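Apical membrane antigen 1 (Babesia divergens, PDB 4APM) probably takes part in host-cell invasion as a calcium-binding surface protein of the parasite's moving junction. Local coordinates at residues A[119-124]-A[130-135]. Residues are numbered along the deposited sequence; the frame is centred on the assembly and turned at random.
Sequences WGYDGN and AEYAGN. With CA (calcium ion), chain B.
Tyr121, in the calcium-binding loop between helices 113-118 and 125-134, points its ring at the end of the second helix, meeting Glu131 and Tyr132 in its last turn and Asn135 just beyond it. Asn135 ND2 donates to Tyr121 OH (2.9 Å, N-H...O angle 154°), the hydroxyl lying almost in the amide plane; Asn135 OD1 also accepts a hydrogen bond, from a bound methylpentanediol, probably from the crystallisation liquor. The extended Glu131 side chain, its CG turned away from the backbone N, passes across the edge of the Tyr121 ring on its CD2/CE2 side. Its CG lies in the ring plane, 3.6 Å from Tyr121 CE2, and its carboxylate is turned nearly upright to the ring, at 79°. Glu131 OE1 accepts from a water at 2.8 Å that itself takes the N-H of Asp122, and also forms a salt bridge with Lys211, which probably favours the ionised acid.

The loop joining the two helices begins with a Schellman motif at Gly120, the first residue to leave helix 113-118, with positive phi. The residues flanking Tyr121 bind the calcium ion, Gly120 through its carbonyl O at 2.4 Å and Asp122 through both carboxylate oxygens; three waters join them. Tyr121 OH also meets the edge of the Tyr132 ring, 3.6 Å from Tyr132 CD1. Further along the same side of that ring, Trp119 CZ3 reaches Tyr132 CE1 at 4.0 Å, the ring planes inclined at 33°, while Tyr132 OH is hydrogen-bonded to Leu108 O.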
ATOM      1  N   TRP A 119      -9.250  22.312  16.954  1.00 34.53           N
ATOM      2  CA  TRP A 119      -8.127  22.278  17.914  1.00 30.36           C
ATOM      3  C   TRP A 119      -6.815  22.763  17.368  1.00 30.35           C
ATOM      4  O   TRP A 119      -5.773  22.666  18.034  1.00 30.73           O
ATOM      5  CB  TRP A 119      -7.972  20.881  18.491  1.00 27.95           C
ATOM      6  CG  TRP A 119      -9.189  20.483  19.254  1.00 31.05           C
ATOM      7  CD1 TRP A 119     -10.135  21.332  19.838  1.00 31.91           C
ATOM      8  CD2 TRP A 119      -9.661  19.125  19.548  1.00 33.00           C
ATOM      9  NE1 TRP A 119     -11.128  20.609  20.446  1.00 32.78           N
ATOM     10  CE2 TRP A 119     -10.894  19.279  20.324  1.00 32.15           C
ATOM     11  CE3 TRP A 119      -9.197  17.850  19.267  1.00 31.00           C
ATOM     12  CZ2 TRP A 119     -11.607  18.192  20.784  1.00 34.61           C
ATOM     13  CZ3 TRP A 119      -9.908  16.760  19.763  1.00 31.94           C
ATOM     14  CH2 TRP A 119     -11.099  16.923  20.477  1.00 30.51           C
ATOM     15  N   GLY A 120      -6.841  23.264  16.143  1.00 25.17           N
ATOM     16  CA  GLY A 120      -5.694  23.941  15.601  1.00 24.77           C
ATOM     17  C   GLY A 120      -4.847  23.131  14.643  1.00 25.21           C
ATOM     18  O   GLY A 120      -3.878  23.653  14.126  1.00 26.08           O
ATOM     19  N   TYR A 121      -5.254  21.896  14.332  1.00 24.69           N
ATOM     20  CA  TYR A 121      -4.473  21.028  13.440  1.00 26.72           C
ATOM     21  C   TYR A 121      -4.616  21.459  12.008  1.00 28.73           C
ATOM     22  O   TYR A 121      -5.717  21.770  11.585  1.00 32.76           O
ATOM     23  CB  TYR A 121      -4.877  19.556  13.591  1.00 27.42           C
ATOM     24  CG  TYR A 121      -4.529  18.979  14.952  1.00 26.99           C
ATOM     25  CD1 TYR A 121      -5.396  19.111  16.037  1.00 27.24           C
ATOM     26  CD2 TYR A 121      -3.297  18.378  15.171  1.00 28.52           C
ATOM     27  CE1 TYR A 121      -5.069  18.597  17.289  1.00 27.24           C
ATOM     28  CE2 TYR A 121      -2.963  17.851  16.406  1.00 30.01           C
ATOM     29  CZ  TYR A 121      -3.852  17.956  17.459  1.00 31.05           C
ATOM     30  OH  TYR A 121      -3.465  17.497  18.701  1.00 32.38           O
ATOM     31  N   ASP A 122      -3.503  21.467  11.264  1.00 26.89           N
ATOM     32  CA  ASP A 122      -3.418  22.204   9.996  1.00 28.52           C
ATOM     33  C   ASP A 122      -3.126  21.354   8.756  1.00 26.99           C
ATOM     34  O   ASP A 122      -2.911  21.908   7.701  1.00 27.86           O
ATOM     35  CB  ASP A 122      -2.372  23.360  10.072  1.00 28.96           C
ATOM     36  CG  ASP A 122      -2.670  24.366  11.188  1.00 33.64           C
ATOM     37  OD1 ASP A 122      -3.845  24.732  11.388  1.00 38.08           O
ATOM     38  OD2 ASP A 122      -1.728  24.811  11.866  1.00 33.78           O
ATOM     39  N   GLY A 123      -3.117  20.024   8.853  1.00 26.27           N
ATOM     40  CA  GLY A 123      -2.844  19.216   7.644  1.00 25.76           C
ATOM     41  C   GLY A 123      -4.136  18.625   7.109  1.00 24.75           C
ATOM     42  O   GLY A 123      -5.210  19.008   7.574  1.00 25.96           O
ATOM     43  N   ASN A 124      -4.059  17.639   6.212  1.00 22.93           N
ATOM     44  CA  ASN A 124      -5.273  16.910   5.866  1.00 25.71           C
ATOM     45  C   ASN A 124      -5.749  16.066   7.028  1.00 25.22           C
ATOM     46  O   ASN A 124      -5.084  16.010   8.073  1.00 27.86           O
ATOM     47  CB  ASN A 124      -5.143  16.092   4.579  1.00 25.42           C
ATOM     48  CG  ASN A 124      -3.968  15.140   4.591  1.00 29.61           C
ATOM     49  OD1 ASN A 124      -3.710  14.448   5.581  1.00 26.52           O
ATOM     50  ND2 ASN A 124      -3.285  15.043   3.443  1.00 28.44           N
ATOM     51  N   ALA A 130      -2.945  11.600  12.743  1.00 25.92           N
ATOM     52  CA  ALA A 130      -1.613  11.066  13.101  1.00 29.42           C
ATOM     53  C   ALA A 130      -0.935  11.971  14.124  1.00 27.16           C
ATOM     54  O   ALA A 130      -0.361  11.492  15.094  1.00 27.99           O
ATOM     55  CB  ALA A 130      -0.733  10.935  11.860  1.00 23.60           C
ATOM     56  N   GLU A 131      -1.021  13.276  13.896  1.00 26.47           N
ATOM     57  CA  GLU A 131      -0.435  14.268  14.806  1.00 28.16           C
ATOM     58  C   GLU A 131      -1.176  14.224  16.146  1.00 30.11           C
ATOM     59  O   GLU A 131      -0.585  14.294  17.216  1.00 30.96           O
ATOM     60  CB  GLU A 131      -0.530  15.667  14.177  1.00 27.80           C
ATOM     61  CG  GLU A 131       0.173  16.780  14.966  1.00 30.99           C
ATOM     62  CD  GLU A 131       0.145  18.112  14.240  0.70 26.00           C
ATOM     63  OE1 GLU A 131      -0.222  18.132  13.052  0.70 25.71           O
ATOM     64  OE2 GLU A 131       0.493  19.145  14.849  0.70 29.66           O
ATOM     65  N   TYR A 132      -2.471  13.997  16.089  1.00 29.91           N
ATOM     66  CA  TYR A 132      -3.232  13.932  17.303  1.00 30.10           C
ATOM     67  C   TYR A 132      -2.814  12.695  18.126  1.00 30.27           C
ATOM     68  O   TYR A 132      -2.626  12.779  19.340  1.00 28.10           O
ATOM     69  CB  TYR A 132      -4.720  13.909  16.961  1.00 29.64           C
ATOM     70  CG  TYR A 132      -5.611  13.757  18.162  1.00 29.83           C
ATOM     71  CD1 TYR A 132      -5.738  14.788  19.086  1.00 30.59           C
ATOM     72  CD2 TYR A 132      -6.359  12.604  18.349  1.00 27.04           C
ATOM     73  CE1 TYR A 132      -6.564  14.657  20.189  1.00 30.77           C
ATOM     74  CE2 TYR A 132      -7.186  12.465  19.438  1.00 28.48           C
ATOM     75  CZ  TYR A 132      -7.298  13.510  20.349  1.00 31.28           C
ATOM     76  OH  TYR A 132      -8.121  13.386  21.451  1.00 31.63           O
ATOM     77  N   ALA A 133      -2.668  11.552  17.456  1.00 27.78           N
ATOM     78  CA  ALA A 133      -2.140  10.357  18.105  1.00 26.92           C
ATOM     79  C   ALA A 133      -0.748  10.645  18.713  1.00 28.57           C
ATOM     80  O   ALA A 133      -0.432  10.172  19.811  1.00 27.77           O
ATOM     81  CB  ALA A 133      -2.076   9.191  17.111  1.00 25.87           C
ATOM     82  N   GLY A 134       0.048  11.462  18.018  1.00 26.01           N
ATOM     83  CA  GLY A 134       1.374  11.853  18.490  1.00 27.44           C
ATOM     84  C   GLY A 134       1.440  12.757  19.720  1.00 29.18           C
ATOM     85  O   GLY A 134       2.493  12.868  20.342  1.00 26.46           O
ATOM     86  N   ASN A 135       0.312  13.379  20.076  1.00 29.96           N
ATOM     87  CA  ASN A 135       0.205  14.251  21.247  1.00 30.41           C
ATOM     88  C   ASN A 135      -0.470  13.604  22.468  1.00 34.02           C
ATOM     89  O   ASN A 135      -0.851  14.320  23.406  1.00 33.11           O
ATOM     90  CB  ASN A 135      -0.637  15.485  20.900  1.00 31.02           C
ATOM     91  CG  ASN A 135       0.090  16.457  20.000  1.00 29.84           C
ATOM     92  OD1 ASN A 135       1.317  16.475  19.950  1.00 32.27           O
ATOM     93  ND2 ASN A 135      -0.664  17.250  19.267  1.00 27.63           N
TER
HETATM   94 CA    CA B1511      -3.160  25.849  13.492  1.00 30.20          CA
HETATM   95  O   HOH W   1      -1.039  20.724  12.537  1.00 25.47           O
HETATM   96  O   HOH W   2      -2.599  27.870  12.412  1.00 30.59           O
HETATM   97  O   HOH W   3      -3.802  26.707  15.711  1.00 31.94           O
HETATM   98  O   HOH W   4      -5.619  26.335  13.205  1.00 23.42           O